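PDB 3HA4: MIX1 from Leishmania major, which forms a homodimer and serves as a membrane-anchored scaffold with a helical, TPR-like fold that mediates protein-protein interactions. Local coordinates for the interface of chains A and B. Residues are numbered along the deposited sequence; one frame, centred on the assembly and turned at random. Chains: chain A/B, MIX1.

Contacts 1, 2 and 3 belong to one two-fold symmetric interface of the MIX1 homodimer, and each recurs with the chains exchanged. Contacts 1 and 2 are neighbours, the centres of their C-alpha atoms about 12 Å apart; contact 3 lies about 17 Å from contact 1 and 18 Å from contact 2. The helix beginning at residue 34 and helix 123-137 occur in all three; helix 70-81 links contacts 1 and 3. Trp34, Asn117, Gly118, Gly119 and Val125 serve contacts 1 and 2 from opposite chains. An apolar patch, a polar loop and a mixed patch thus plausibly fix how the subunits align.

Contact 1: the interface of chains A and B. Residues chain A 34, 38, 69-70, 117-119; chain B 69-70, 120, 125, 128.
A:Leu70 and B:Ile128 meet from helices 70-81 and 123-137, beside the turn that carries A:Gly118 (phi -70°, psi -8°) up to B:Val125 and B:Trp69. B:Ile128 packs both branches against chain A: its CD1 methyl sits over the centre of the A:His38 imidazole, 3.8 Å from the centroid, a CH-pi contact with the two side chains nearly perpendicular. The same methyl touches A:Trp34 CH2 at 3.4 Å, while the CG2 branch meets A:Trp34 CZ3. With CG1 between the backbone N and carbonyl carbon (chi1 69°) and the chain then extended to CD1, the two branches of B:Ile128 reach both rings. A:Leu70 comes tip to tip against B:Trp69, its CD2 3.3 Å from CH2 of the indole, and its CD1 passes B:Leu70 CD1 at 3.9 Å in the opposite direction. B:Val125 packs its CG1 over one face of B:Trp69 and turns CG2 to the A:Gly118 carbonyl. No hydrogen bond crosses here. Instead each Trp69 is tied within its own chain: B:Trp69 NE1 donates to the carbonyl of the poorly ordered B:Arg120, and A:Trp69 NE1 donates to A:Gly119 O at 3.2 Å, the acceptor lying in the ring plane.

Contact 2: the interface of chains A and B. Residues chain A 122, 124-125; chain B 34, 115-119.
A:Asn122 points its carboxamide at the backbone carbonyl of B:Gly118, and A:Asp124, at the start of helix 123-137, lies between B:Asn117 and the indole of B:Trp34. The amide nitrogen A:Asn122 ND2 donates to B:Gly118 O at 2.6 Å, with an angle of 149° at the hydrogen. The acceptor lies close to the plane of the carboxamide, whereas the donor is tilted from the plane of the glycine carbonyl. At its other end the same amide accepts a nearly straight bond from the backbone N of A:Val125 to OD1, 2.8 Å long. A:Asn122 therefore caps the first turn of its own helix while gripping the partner, and the intrachain bond should fix the rotation of the amide, with ND2 turned toward B:Gly118; CG set between the backbone N and carbonyl carbon (chi1 72°) allows both.

A:Asp124 crosses B:Trp34 at a slant, its carboxylate plane 55° from the indole. Its CB lies 3.7 Å from B:Trp34 CE3, and its backbone O approaches the same rim carbon at 3.5 Å. Within chain B, B:Gly118 CA packs over one face of B:Trp34, offset toward the rim, which may help steady the ring beside the helix start. The poorly ordered B:Asn117 lies near the A:Asp124 carboxylate, so its position carries little weight. Earlier in the same loop, B:Asp115 OD2 stands 3.8 Å from A:Asn122 ND2, too far to be counted as a hydrogen bond.

Contact 3: the interface of chains A and B. Residues chain A 77, 80-81, 131, 135; chain B 39, 42-43.
B:Val42 and B:Leu43, on helix 34-45, press against A:Tyr81 at the end of helix 70-81. These van der Waals contacts centre on the phenol: B:Val42 CG1 touches the ring carbon A:Tyr81 CE2 at 3.6 Å, the two side chains at a slant, and B:Leu43 CD1 makes a methyl-to-hydroxyl contact with A:Tyr81 OH at 3.6 Å, its side chain roughly perpendicular to the tyrosine. Behind the phenol, A:Lys80 CG packs over the centre of one ring face, 3.8 Å above its plane, which may help fix the ring's orientation.

Polar contacts gather round the extended side chain of B:Gln39, whose CG is anti to the backbone N (chi1 -179°) and whose amide thereby reaches toward chain A. The A:Lys80 ammonium makes a salt bridge and hydrogen bond within its own chain to A:Asp135 OD2, 2.8 Å from NZ, meeting the carboxylate from above its plane. Across the interface A:Lys80 NZ gives a weak hydrogen bond to B:Gln39 OE1 at 3.4 Å, so the intrachain pair probably does more to position the lysine. The thioether of A:Met131 supplies a softer contact: its sulphur SD lies 4.0 Å from B:Gln39 CD.

Contact 1: the interface of chains A and B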
loop_
_atom_site.group_PDB
_atom_site.type_symbol
_atom_site.label_atom_id
_atom_site.label_comp_id
_atom_site.label_asym_id
_atom_site.label_seq_id
_atom_site.Cartn_x
_atom_site.Cartn_y
_atom_site.Cartn_z
ATOM N N TRP A 34 -2.930 -13.810 0.438
ATOM C CA TRP A 34 -2.657 -12.407 0.740
ATOM C C TRP A 34 -2.375 -11.531 -0.506
ATOM O O TRP A 34 -2.868 -10.405 -0.596
ATOM C CB TRP A 34 -1.540 -12.301 1.796
ATOM C CG TRP A 34 -1.182 -10.893 2.189
ATOM C CD1 TRP A 34 -1.756 -10.141 3.178
ATOM C CD2 TRP A 34 -0.182 -10.061 1.581
ATOM N NE1 TRP A 34 -1.173 -8.899 3.226
ATOM C CE2 TRP A 34 -0.202 -8.822 2.262
ATOM C CE3 TRP A 34 0.731 -10.246 0.534
ATOM C CZ2 TRP A 34 0.658 -7.768 1.929
ATOM C CZ3 TRP A 34 1.587 -9.198 0.202
ATOM C CH2 TRP A 34 1.542 -7.975 0.899
ATOM N N HIS A 38 -4.481 -8.288 -1.379
ATOM C CA HIS A 38 -3.869 -7.007 -1.474
ATOM C C HIS A 38 -4.188 -6.381 -2.808
ATOM O O HIS A 38 -4.488 -5.240 -2.892
ATOM C CB HIS A 38 -2.380 -7.125 -1.267
ATOM C CG HIS A 38 -1.636 -5.871 -1.560
ATOM N ND1 HIS A 38 -1.226 -5.534 -2.819
ATOM C CD2 HIS A 38 -1.233 -4.869 -0.759
ATOM C CE1 HIS A 38 -0.602 -4.381 -2.782
ATOM N NE2 HIS A 38 -0.591 -3.958 -1.544
ATOM N N TRP A 69 0.404 -5.010 7.953
ATOM C CA TRP A 69 0.232 -3.547 8.019
ATOM C C TRP A 69 -0.075 -2.973 6.636
ATOM O O TRP A 69 -0.673 -1.904 6.520
ATOM C CB TRP A 69 1.483 -2.853 8.615
ATOM C CG TRP A 69 2.710 -3.193 7.850
ATOM C CD1 TRP A 69 3.500 -4.285 8.024
ATOM C CD2 TRP A 69 3.249 -2.482 6.732
ATOM N NE1 TRP A 69 4.510 -4.291 7.094
ATOM C CE2 TRP A 69 4.380 -3.191 6.291
ATOM C CE3 TRP A 69 2.896 -1.306 6.072
ATOM C CZ2 TRP A 69 5.164 -2.759 5.228
ATOM C CZ3 TRP A 69 3.671 -0.884 5.012
ATOM C CH2 TRP A 69 4.795 -1.606 4.604
ATOM N N LEU A 70 0.347 -3.684 5.594
ATOM C CA LEU A 70 0.239 -3.187 4.226
ATOM C C LEU A 70 -1.210 -2.973 3.806
ATOM O O LEU A 70 -1.585 -1.908 3.310
ATOM C CB LEU A 70 0.938 -4.136 3.250
ATOM C CG LEU A 70 1.152 -3.611 1.829
ATOM C CD1 LEU A 70 1.541 -2.132 1.838
ATOM C CD2 LEU A 70 2.204 -4.431 1.105
ATOM N N ASN A 117 2.806 -9.431 6.892
ATOM C CA ASN A 117 2.856 -9.816 5.505
ATOM C C ASN A 117 3.583 -8.827 4.663
ATOM O O ASN A 117 4.209 -9.187 3.709
ATOM C CB ASN A 117 1.462 -10.048 4.973
ATOM C CG ASN A 117 0.769 -11.156 5.680
ATOM O OD1 ASN A 117 0.317 -11.004 6.779
ATOM N ND2 ASN A 117 0.719 -12.298 5.052
ATOM N N GLY A 118 3.462 -7.563 5.012
ATOM C CA GLY A 118 4.047 -6.497 4.235
ATOM C C GLY A 118 5.545 -6.516 4.358
ATOM O O GLY A 118 6.249 -5.754 3.731
ATOM N N GLY A 119 6.028 -7.357 5.247
ATOM C CA GLY A 119 7.419 -7.371 5.575
ATOM C C GLY A 119 7.720 -6.801 6.928
ATOM O O GLY A 119 6.865 -6.373 7.654
ATOM N N TRP B 69 10.071 -1.080 -2.523
ATOM C CA TRP B 69 9.091 -1.531 -3.506
ATOM C C TRP B 69 7.791 -0.776 -3.317
ATOM O O TRP B 69 7.019 -0.611 -4.255
ATOM C CB TRP B 69 8.836 -3.033 -3.376
ATOM C CG TRP B 69 8.636 -3.485 -1.955
ATOM C CD1 TRP B 69 9.592 -3.971 -1.107
ATOM C CD2 TRP B 69 7.407 -3.489 -1.218
ATOM N NE1 TRP B 69 9.033 -4.276 0.111
ATOM C CE2 TRP B 69 7.694 -3.991 0.071
ATOM C CE3 TRP B 69 6.093 -3.114 -1.519
ATOM C CZ2 TRP B 69 6.713 -4.132 1.057
ATOM C CZ3 TRP B 69 5.121 -3.253 -0.539
ATOM C CH2 TRP B 69 5.439 -3.756 0.735
ATOM N N LEU B 70 7.562 -0.314 -2.094
ATOM C CA LEU B 70 6.301 0.310 -1.740
ATOM C C LEU B 70 5.980 1.461 -2.673
ATOM O O LEU B 70 4.889 1.533 -3.251
ATOM C CB LEU B 70 6.349 0.827 -0.303
ATOM C CG LEU B 70 5.000 1.395 0.124
ATOM C CD1 LEU B 70 3.958 0.287 0.053
ATOM C CD2 LEU B 70 5.075 2.004 1.513
ATOM N N ARG B 120 10.897 -4.324 3.794
ATOM C CA ARG B 120 11.543 -5.624 3.581
ATOM C C ARG B 120 10.769 -6.546 2.667
ATOM O O ARG B 120 9.673 -6.230 2.277
ATOM C CB ARG B 120 11.887 -6.357 4.869
ATOM C CG ARG B 120 12.339 -7.804 4.614
ATOM C CD ARG B 120 13.816 -7.923 4.235
ATOM N NE ARG B 120 14.690 -7.335 5.243
ATOM C CZ ARG B 120 16.000 -7.176 5.124
ATOM N NH1 ARG B 120 16.637 -7.576 4.042
ATOM N NH2 ARG B 120 16.666 -6.624 6.110
ATOM N N VAL B 125 5.486 -10.328 -0.291
ATOM C CA VAL B 125 5.884 -9.095 -0.943
ATOM C C VAL B 125 6.377 -9.430 -2.334
ATOM O O VAL B 125 6.108 -8.712 -3.297
ATOM C CB VAL B 125 6.980 -8.368 -0.171
ATOM C CG1 VAL B 125 7.535 -7.205 -1.000
ATOM C CG2 VAL B 125 6.437 -7.877 1.163
ATOM N N ILE B 128 3.359 -9.628 -4.782
ATOM C CA ILE B 128 2.688 -8.388 -5.166
ATOM C C ILE B 128 3.630 -7.528 -6.003
ATOM O O ILE B 128 3.178 -6.785 -6.868
ATOM C CB ILE B 128 2.043 -7.599 -3.990
ATOM C CG1 ILE B 128 3.092 -7.008 -3.053
ATOM C CG2 ILE B 128 1.052 -8.474 -3.227
ATOM C CD1 ILE B 128 2.476 -6.283 -1.909
#

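Contact 2: the interface of chains A and B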
loop_
_atom_site.group_PDB
_atom_site.type_symbol
_atom_site.label_atom_id
_atom_site.label_comp_id
_atom_site.label_asym_id
_atom_site.label_seq_id
_atom_site.Cartn_x
_atom_site.Cartn_y
_atom_site.Cartn_z
ATOM N N ASN A 122 10.943 -2.904 10.137
ATOM C CA ASN A 122 12.121 -2.171 10.328
ATOM C C ASN A 122 11.547 -0.876 10.772
ATOM O O ASN A 122 10.436 -0.817 11.203
ATOM C CB ASN A 122 12.845 -2.035 9.027
ATOM C CG ASN A 122 12.177 -1.108 8.124
ATOM O OD1 ASN A 122 11.360 -0.340 8.544
ATOM N ND2 ASN A 122 12.528 -1.151 6.870
ATOM N N ASP A 124 11.506 2.293 9.320
ATOM C CA ASP A 124 10.807 3.102 8.375
ATOM C C ASP A 124 9.379 2.683 8.308
ATOM O O ASP A 124 8.522 3.477 8.117
ATOM C CB ASP A 124 11.403 2.862 7.016
ATOM C CG ASP A 124 12.521 3.759 6.721
ATOM O OD1 ASP A 124 12.382 4.954 6.923
ATOM O OD2 ASP A 124 13.538 3.262 6.274
ATOM N N VAL A 125 9.150 1.394 8.431
ATOM C CA VAL A 125 7.840 0.845 8.347
ATOM C C VAL A 125 7.064 1.247 9.551
ATOM O O VAL A 125 5.900 1.459 9.458
ATOM C CB VAL A 125 7.875 -0.650 8.303
ATOM C CG1 VAL A 125 6.600 -1.178 8.680
ATOM C CG2 VAL A 125 8.208 -1.110 6.964
ATOM N N TRP B 34 10.767 8.726 4.309
ATOM C CA TRP B 34 10.029 7.749 3.544
ATOM C C TRP B 34 8.526 7.873 3.624
ATOM O O TRP B 34 7.843 7.831 2.624
ATOM C CB TRP B 34 10.451 6.363 4.007
ATOM C CG TRP B 34 10.054 5.277 3.102
ATOM C CD1 TRP B 34 10.351 5.172 1.811
ATOM C CD2 TRP B 34 9.291 4.140 3.433
ATOM N NE1 TRP B 34 9.838 4.048 1.295
ATOM C CE2 TRP B 34 9.165 3.391 2.280
ATOM C CE3 TRP B 34 8.685 3.685 4.597
ATOM C CZ2 TRP B 34 8.467 2.217 2.246
ATOM C CZ3 TRP B 34 8.018 2.543 4.563
ATOM C CH2 TRP B 34 7.906 1.808 3.401
ATOM N N ASP B 115 18.047 -3.398 1.568
ATOM C CA ASP B 115 17.560 -2.510 2.631
ATOM C C ASP B 115 18.700 -2.320 3.579
ATOM O O ASP B 115 19.324 -3.323 3.917
ATOM C CB ASP B 115 16.522 -3.266 3.453
ATOM C CG ASP B 115 15.127 -2.823 3.196
ATOM O OD1 ASP B 115 14.867 -2.291 2.122
ATOM O OD2 ASP B 115 14.275 -3.033 4.066
ATOM N N PRO B 116 19.008 -1.093 4.077
ATOM C CA PRO B 116 18.248 0.140 3.898
ATOM C C PRO B 116 16.759 0.328 4.206
ATOM O O PRO B 116 16.193 -0.047 5.227
ATOM C CB PRO B 116 18.573 0.489 2.450
ATOM C CG PRO B 116 20.045 0.011 2.314
ATOM C CD PRO B 116 20.371 -0.778 3.579
ATOM N N ASN B 117 16.152 1.006 3.246
ATOM C CA ASN B 117 14.776 1.440 3.288
ATOM C C ASN B 117 14.212 1.229 1.916
ATOM O O ASN B 117 14.953 1.091 0.964
ATOM C CB ASN B 117 14.672 2.908 3.669
ATOM C CG ASN B 117 16.024 3.579 3.849
ATOM O OD1 ASN B 117 17.024 3.130 3.314
ATOM N ND2 ASN B 117 16.049 4.674 4.594
ATOM N N GLY B 118 12.899 1.201 1.820
ATOM C CA GLY B 118 12.087 1.285 2.993
ATOM C C GLY B 118 11.555 -0.024 3.497
ATOM O O GLY B 118 11.508 -0.242 4.669
ATOM N N GLY B 119 11.122 -0.901 2.625
ATOM C CA GLY B 119 10.338 -2.033 3.098
ATOM C C GLY B 119 10.953 -3.399 2.833
ATOM O O GLY B 119 11.484 -3.611 1.755
#

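Contact 3: the interface of chains A and B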
loop_
_atom_site.group_PDB
_atom_site.type_symbol
_atom_site.label_atom_id
_atom_site.label_comp_id
_atom_site.label_asym_id
_atom_site.label_seq_id
_atom_site.Cartn_x
_atom_site.Cartn_y
_atom_site.Cartn_z
ATOM N N GLN A 77 -5.932 4.672 3.260
ATOM C CA GLN A 77 -6.098 5.552 2.094
ATOM C C GLN A 77 -7.533 5.498 1.551
ATOM O O GLN A 77 -8.083 6.527 1.158
ATOM C CB GLN A 77 -5.097 5.224 0.970
ATOM C CG GLN A 77 -3.642 5.088 1.409
ATOM C CD GLN A 77 -3.248 6.086 2.497
ATOM O OE1 GLN A 77 -3.548 7.281 2.423
ATOM N NE2 GLN A 77 -2.574 5.586 3.518
ATOM N N LYS A 80 -9.403 7.505 4.113
ATOM C CA LYS A 80 -8.954 8.886 3.925
ATOM C C LYS A 80 -9.613 9.594 2.733
ATOM O O LYS A 80 -10.257 10.635 2.879
ATOM C CB LYS A 80 -7.446 8.881 3.708
ATOM C CG LYS A 80 -6.717 10.168 4.050
ATOM C CD LYS A 80 -5.228 9.863 4.259
ATOM C CE LYS A 80 -4.390 11.112 4.265
ATOM N NZ LYS A 80 -2.949 10.757 4.386
ATOM N N TYR A 81 -9.451 9.019 1.551
ATOM C CA TYR A 81 -9.784 9.732 0.323
ATOM C C TYR A 81 -11.162 9.454 -0.272
ATOM O O TYR A 81 -11.589 10.162 -1.175
ATOM C CB TYR A 81 -8.692 9.524 -0.723
ATOM C CG TYR A 81 -7.356 10.010 -0.233
ATOM C CD1 TYR A 81 -7.176 11.339 0.115
ATOM C CD2 TYR A 81 -6.287 9.138 -0.085
ATOM C CE1 TYR A 81 -5.963 11.797 0.574
ATOM C CE2 TYR A 81 -5.062 9.583 0.376
ATOM C CZ TYR A 81 -4.910 10.916 0.702
ATOM O OH TYR A 81 -3.706 11.375 1.160
ATOM N N MET A 131 2.217 7.296 10.814
ATOM C CA MET A 131 1.580 8.269 9.998
ATOM C C MET A 131 0.188 7.837 9.661
ATOM O O MET A 131 -0.688 8.614 9.712
ATOM C CB MET A 131 2.405 8.491 8.754
ATOM C CG MET A 131 1.795 9.426 7.782
ATOM S SD MET A 131 2.986 10.018 6.656
ATOM C CE MET A 131 4.415 9.411 7.443
ATOM N N ASP A 135 -3.425 9.514 10.850
ATOM C CA ASP A 135 -4.499 9.726 9.896
ATOM C C ASP A 135 -5.793 9.157 10.457
ATOM O O ASP A 135 -6.817 9.842 10.504
ATOM C CB ASP A 135 -4.155 9.099 8.546
ATOM C CG ASP A 135 -3.183 9.940 7.755
ATOM O OD1 ASP A 135 -3.092 11.146 8.056
ATOM O OD2 ASP A 135 -2.517 9.413 6.840
ATOM N N GLN B 39 3.729 9.431 1.201
ATOM C CA GLN B 39 2.522 10.234 1.301
ATOM C C GLN B 39 2.414 11.182 0.127
ATOM O O GLN B 39 1.327 11.397 -0.408
ATOM C CB GLN B 39 2.501 11.037 2.589
ATOM C CG GLN B 39 1.242 11.871 2.728
ATOM C CD GLN B 39 1.052 12.395 4.135
ATOM O OE1 GLN B 39 0.141 11.972 4.848
ATOM N NE2 GLN B 39 1.928 13.302 4.553
ATOM N N VAL B 42 1.204 9.261 -2.855
ATOM C CA VAL B 42 -0.213 8.954 -2.724
ATOM C C VAL B 42 -1.081 10.159 -3.027
ATOM O O VAL B 42 -2.024 10.079 -3.757
ATOM C CB VAL B 42 -0.533 8.482 -1.333
ATOM C CG1 VAL B 42 -1.959 8.550 -1.107
ATOM C CG2 VAL B 42 -0.073 7.119 -1.124
ATOM N N LEU B 43 -0.720 11.282 -2.446
ATOM C CA LEU B 43 -1.383 12.542 -2.643
ATOM C C LEU B 43 -1.454 12.901 -4.094
ATOM O O LEU B 43 -2.444 13.408 -4.573
ATOM C CB LEU B 43 -0.566 13.612 -1.944
ATOM C CG LEU B 43 -1.063 14.511 -0.833
ATOM C CD1 LEU B 43 -2.456 14.261 -0.526
ATOM C CD2 LEU B 43 -0.236 14.352 0.357
#